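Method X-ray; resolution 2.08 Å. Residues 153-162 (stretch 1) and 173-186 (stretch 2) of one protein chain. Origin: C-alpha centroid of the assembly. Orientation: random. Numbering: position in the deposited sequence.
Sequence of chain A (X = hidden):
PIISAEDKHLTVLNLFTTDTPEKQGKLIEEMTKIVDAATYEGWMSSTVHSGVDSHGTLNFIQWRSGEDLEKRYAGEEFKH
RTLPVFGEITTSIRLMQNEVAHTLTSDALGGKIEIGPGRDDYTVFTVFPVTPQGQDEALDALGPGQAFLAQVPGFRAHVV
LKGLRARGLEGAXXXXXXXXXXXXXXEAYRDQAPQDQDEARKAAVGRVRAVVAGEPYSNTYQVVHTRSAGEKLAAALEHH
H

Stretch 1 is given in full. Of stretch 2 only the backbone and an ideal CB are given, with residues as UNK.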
# COMPACT_ATOMS: atom_id res chain seq x y z
N PRO A 153 7.56 -14.46 -14.60
CA PRO A 153 6.22 -14.88 -15.05
C PRO A 153 5.14 -14.51 -14.05
O PRO A 153 5.25 -14.87 -12.88
CB PRO A 153 6.35 -16.41 -15.13
CG PRO A 153 7.83 -16.67 -15.26
CD PRO A 153 8.47 -15.61 -14.43
N GLY A 154 4.11 -13.81 -14.51
CA GLY A 154 2.98 -13.47 -13.66
C GLY A 154 3.14 -12.12 -12.98
O GLY A 154 2.21 -11.61 -12.35
N PHE A 155 4.32 -11.54 -13.11
CA PHE A 155 4.55 -10.23 -12.53
C PHE A 155 3.86 -9.18 -13.37
O PHE A 155 3.96 -9.20 -14.60
CB PHE A 155 6.05 -9.92 -12.45
CG PHE A 155 6.34 -8.48 -12.16
CD1 PHE A 155 6.30 -7.99 -10.86
CD2 PHE A 155 6.63 -7.59 -13.19
CE1 PHE A 155 6.57 -6.65 -10.60
CE2 PHE A 155 6.90 -6.26 -12.93
CZ PHE A 155 6.86 -5.78 -11.63
N ARG A 156 3.15 -8.26 -12.72
CA ARG A 156 2.48 -7.18 -13.46
C ARG A 156 3.11 -5.81 -13.25
O ARG A 156 3.32 -5.07 -14.21
CB ARG A 156 1.00 -7.12 -13.10
CG ARG A 156 0.22 -8.35 -13.52
CD ARG A 156 -1.26 -8.22 -13.12
NE ARG A 156 -2.03 -9.34 -13.64
CZ ARG A 156 -3.35 -9.45 -13.51
NH1 ARG A 156 -4.04 -8.52 -12.86
NH2 ARG A 156 -3.96 -10.51 -14.02
N ALA A 157 3.38 -5.46 -11.99
CA ALA A 157 3.86 -4.11 -11.68
C ALA A 157 4.45 -3.99 -10.29
O ALA A 157 4.17 -4.81 -9.39
CB ALA A 157 2.72 -3.07 -11.88
N HIS A 158 5.28 -2.96 -10.10
CA HIS A 158 5.92 -2.71 -8.81
C HIS A 158 6.00 -1.22 -8.54
O HIS A 158 6.51 -0.45 -9.37
CB HIS A 158 7.34 -3.30 -8.76
CG HIS A 158 7.96 -3.28 -7.39
ND1 HIS A 158 9.32 -3.14 -7.18
CD2 HIS A 158 7.40 -3.39 -6.16
CE1 HIS A 158 9.57 -3.17 -5.88
NE2 HIS A 158 8.42 -3.32 -5.24
N VAL A 159 5.50 -0.83 -7.38
CA VAL A 159 5.62 0.54 -6.89
C VAL A 159 6.51 0.56 -5.66
O VAL A 159 6.32 -0.24 -4.73
CB VAL A 159 4.23 1.11 -6.50
CG1 VAL A 159 4.38 2.55 -6.01
CG2 VAL A 159 3.24 1.02 -7.68
N VAL A 160 7.48 1.47 -5.63
CA VAL A 160 8.33 1.63 -4.45
C VAL A 160 8.05 3.00 -3.86
O VAL A 160 8.16 4.00 -4.56
CB VAL A 160 9.84 1.51 -4.78
CG1 VAL A 160 10.70 1.72 -3.53
CG2 VAL A 160 10.14 0.16 -5.43
N LEU A 161 7.68 3.04 -2.59
CA LEU A 161 7.40 4.31 -1.93
C LEU A 161 8.44 4.63 -0.87
O LEU A 161 8.90 3.74 -0.13
CB LEU A 161 6.02 4.28 -1.28
CG LEU A 161 4.85 3.78 -2.14
CD1 LEU A 161 3.57 3.71 -1.30
CD2 LEU A 161 4.66 4.73 -3.28
N LYS A 162 8.79 5.91 -0.79
CA LYS A 162 9.65 6.42 0.27
C LYS A 162 8.79 6.99 1.38
O LYS A 162 7.98 7.89 1.15
CB LYS A 162 10.55 7.54 -0.27
CG LYS A 162 11.43 8.19 0.79
CD LYS A 162 12.19 9.40 0.24
CE LYS A 162 13.10 10.00 1.31
NZ LYS A 162 13.86 11.19 0.82
N UNK A 173 11.29 4.54 6.82
CA UNK A 173 10.68 3.34 6.25
C UNK A 173 10.50 3.46 4.74
O UNK A 173 10.43 4.56 4.19
CB UNK A 173 9.33 3.07 6.91
N UNK A 174 10.44 2.32 4.06
CA UNK A 174 10.14 2.30 2.64
C UNK A 174 9.14 1.19 2.41
O UNK A 174 8.95 0.34 3.27
CB UNK A 174 11.40 2.11 1.79
N UNK A 175 8.50 1.22 1.25
CA UNK A 175 7.42 0.28 1.00
C UNK A 175 7.55 -0.30 -0.38
O UNK A 175 7.90 0.40 -1.33
CB UNK A 175 6.06 0.95 1.17
N UNK A 176 7.29 -1.60 -0.46
CA UNK A 176 7.24 -2.31 -1.72
C UNK A 176 5.79 -2.72 -1.97
O UNK A 176 5.19 -3.41 -1.14
CB UNK A 176 8.17 -3.52 -1.71
N UNK A 177 5.23 -2.32 -3.11
CA UNK A 177 3.83 -2.65 -3.43
C UNK A 177 3.81 -3.21 -4.85
O UNK A 177 4.10 -2.49 -5.80
CB UNK A 177 2.91 -1.43 -3.30
N UNK A 178 3.51 -4.50 -4.99
CA UNK A 178 3.55 -5.16 -6.29
C UNK A 178 2.23 -5.86 -6.67
O UNK A 178 1.44 -6.24 -5.81
CB UNK A 178 4.69 -6.18 -6.30
N UNK A 179 2.02 -6.01 -7.98
CA UNK A 179 0.85 -6.68 -8.53
C UNK A 179 1.22 -7.94 -9.32
O UNK A 179 2.19 -7.94 -10.09
CB UNK A 179 0.07 -5.71 -9.43
N UNK A 180 0.43 -8.99 -9.15
CA UNK A 180 0.72 -10.30 -9.72
C UNK A 180 -0.54 -10.90 -10.39
O UNK A 180 -1.66 -10.49 -10.07
CB UNK A 180 1.25 -11.24 -8.63
N UNK A 181 -0.35 -11.85 -11.31
CA UNK A 181 -1.47 -12.48 -12.01
C UNK A 181 -2.37 -13.23 -11.05
O UNK A 181 -3.58 -13.31 -11.27
CB UNK A 181 -0.96 -13.43 -13.09
N UNK A 182 -1.77 -13.81 -10.02
CA UNK A 182 -2.49 -14.69 -9.12
C UNK A 182 -1.68 -14.97 -7.87
O UNK A 182 -0.48 -14.70 -7.82
CB UNK A 182 -2.85 -16.00 -9.82
N UNK A 183 -2.35 -15.52 -6.85
CA UNK A 183 -1.69 -16.00 -5.65
C UNK A 183 -0.61 -17.00 -6.07
O UNK A 183 0.52 -16.99 -5.57
CB UNK A 183 -2.69 -16.63 -4.68
N UNK A 184 -0.96 -17.86 -7.03
CA UNK A 184 -0.08 -18.94 -7.47
C UNK A 184 1.19 -18.42 -8.12
O UNK A 184 2.28 -18.89 -7.81
CB UNK A 184 -0.82 -19.86 -8.45
N UNK A 185 1.06 -17.46 -9.03
CA UNK A 185 2.22 -16.85 -9.66
C UNK A 185 3.12 -16.15 -8.62
O UNK A 185 4.36 -16.23 -8.71
CB UNK A 185 1.77 -15.85 -10.73
N UNK A 186 2.52 -15.47 -7.66
CA UNK A 186 3.31 -14.80 -6.62
C UNK A 186 4.11 -15.80 -5.79
O UNK A 186 5.31 -15.63 -5.58
CB UNK A 186 2.40 -13.98 -5.71

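Backbone geometry sets the frame: positions 173-180 form a strand antiparallel to 155-162 (axes at 168°), so CB directions alternate between two sheet faces.

Position 173 has no atom of stretch 1 within 5.5 Å of its CB, which points sideways; many residues would suit. It is Phe 173. At 174 the CB lies on the face of Val 160 and Lys 162, 3.6 Å from Leu 161 O; a beta-branched residue fits, and Val 174 is found.

Position 175 pairs with Leu 161 through two backbone hydrogen bonds, and its CB is 4.1 Å from Leu 161 CB. An aliphatic or aromatic side chain would extend this apolar contact; Ile 175 does.

At 176 the CB sits 3.5 Å from His 158 NE2. Ser, Thr, Asn or Asp could answer it. Ser 176, chi1 t, places OG 2.7 Å from His 158 NE2 in a hydrogen bond near the ring plane; either atom could be the donor.

Position 177 pairs with Val 159, on the face of Ala 157 and Leu 161, favouring an apolar or aromatic residue. Tyr 177 brings its CB 4.2 Å from Val 159 CB.

The CB of 178 is 3.4 Å from Ala 157 O and 3.9 Å from His 158 CD2, so a small residue is comfortable. It is Ser 178, chi1 p.

At 179, CB is 4.0 Å from Arg 156 CB, at a bulge: Arg 156 N (2.8 Å) and, weakly, Ala 157 N (3.3 Å) both donate to the 179 backbone O. A long side chain could run past Ala 157. In Gln 179, OE1 comes 3.4 Å from Ala 157 CB.

Position 180 shares a face with Phe 155, inviting an aromatic or large aliphatic residue. Trp 180 lays its indole face under Phe 155 CB (CB to CZ3 3.8 Å) and receives the Phe 155 ring edge, planes at 79°; Trp 180 NE1 donates to Ser 178 OG at 2.9 Å.

At 181 the CB is 4.3 Å from Arg 156 NE, so Asp or Glu suits the charge. Asp 181 forms a salt bridge, its OD1 2.7 Å from Arg 156 NE.

Position 182 precedes a helix; Ser, Thr, Asp or Asn could cap it. Ser 182 OG accepts from the backbone N of 185. Positions 183 and 184 are helical and out of reach, so polar or charged residues, among others, would suit: Lys 183 and Gln 184. The CB of 185 points toward Gly 154 CA, 4.0 Å away, favouring a small residue, Ala 185. Position 186 points sideways, unconstrained here: Trp 186.

Stretch 2 (173-186) FVISYSQWDSKQAW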
# COMPACT_ATOMS: atom_id res chain seq x y z
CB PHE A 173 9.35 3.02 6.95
CG PHE A 173 8.28 4.04 6.70
CD1 PHE A 173 8.22 5.21 7.44
CD2 PHE A 173 7.33 3.82 5.72
CE1 PHE A 173 7.23 6.16 7.21
CE2 PHE A 173 6.33 4.76 5.47
CZ PHE A 173 6.28 5.93 6.21
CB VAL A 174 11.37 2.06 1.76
CG1 VAL A 174 12.42 3.12 2.01
CG2 VAL A 174 11.94 0.67 2.01
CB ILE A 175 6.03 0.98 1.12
CG1 ILE A 175 5.70 1.21 2.60
CG2 ILE A 175 4.94 0.14 0.43
CD1 ILE A 175 4.52 2.12 2.82
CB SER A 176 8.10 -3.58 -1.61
OG SER A 176 7.96 -4.36 -2.78
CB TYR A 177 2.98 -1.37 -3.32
CG TYR A 177 1.51 -1.50 -3.70
CD1 TYR A 177 1.11 -1.47 -5.03
CD2 TYR A 177 0.53 -1.62 -2.72
CE1 TYR A 177 -0.24 -1.57 -5.37
CE2 TYR A 177 -0.81 -1.71 -3.05
CZ TYR A 177 -1.19 -1.69 -4.37
OH TYR A 177 -2.53 -1.79 -4.69
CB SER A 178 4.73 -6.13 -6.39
OG SER A 178 4.71 -7.17 -5.41
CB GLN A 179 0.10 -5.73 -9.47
CG GLN A 179 -0.38 -4.45 -8.80
CD GLN A 179 -1.00 -3.49 -9.80
OE1 GLN A 179 -0.53 -3.36 -10.93
NE2 GLN A 179 -2.07 -2.81 -9.40
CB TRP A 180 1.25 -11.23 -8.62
CG TRP A 180 2.54 -10.73 -8.03
CD1 TRP A 180 2.70 -9.79 -7.04
CD2 TRP A 180 3.85 -11.16 -8.39
NE1 TRP A 180 4.04 -9.61 -6.78
CE2 TRP A 180 4.76 -10.43 -7.61
CE3 TRP A 180 4.34 -12.08 -9.33
CZ2 TRP A 180 6.14 -10.60 -7.72
CZ3 TRP A 180 5.72 -12.25 -9.44
CH2 TRP A 180 6.60 -11.51 -8.63
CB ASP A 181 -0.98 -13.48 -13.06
CG ASP A 181 -0.50 -12.81 -14.33
OD1 ASP A 181 -0.77 -11.61 -14.48
OD2 ASP A 181 0.14 -13.50 -15.18
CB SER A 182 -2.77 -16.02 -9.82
OG SER A 182 -1.57 -16.67 -10.18
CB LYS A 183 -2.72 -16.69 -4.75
CG LYS A 183 -2.25 -17.09 -3.35
CD LYS A 183 -3.46 -17.48 -2.52
CE LYS A 183 -3.21 -17.36 -1.05
NZ LYS A 183 -2.39 -18.53 -0.58
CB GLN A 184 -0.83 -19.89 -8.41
CG GLN A 184 -1.91 -20.74 -7.71
CD GLN A 184 -3.12 -19.93 -7.19
OE1 GLN A 184 -3.60 -18.98 -7.84
NE2 GLN A 184 -3.63 -20.33 -6.02
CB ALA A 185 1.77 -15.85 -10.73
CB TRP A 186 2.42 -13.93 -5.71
CG TRP A 186 3.00 -13.70 -4.33
CD1 TRP A 186 2.49 -14.13 -3.14
CD2 TRP A 186 4.22 -12.99 -4.01
NE1 TRP A 186 3.30 -13.73 -2.09
CE2 TRP A 186 4.37 -13.03 -2.60
CE3 TRP A 186 5.19 -12.33 -4.77
CZ2 TRP A 186 5.45 -12.44 -1.94
CZ3 TRP A 186 6.28 -11.74 -4.10
CH2 TRP A 186 6.39 -11.80 -2.71
O HOH W 1 5.91 -16.76 -10.93
O HOH W 2 -6.19 -12.03 -12.08
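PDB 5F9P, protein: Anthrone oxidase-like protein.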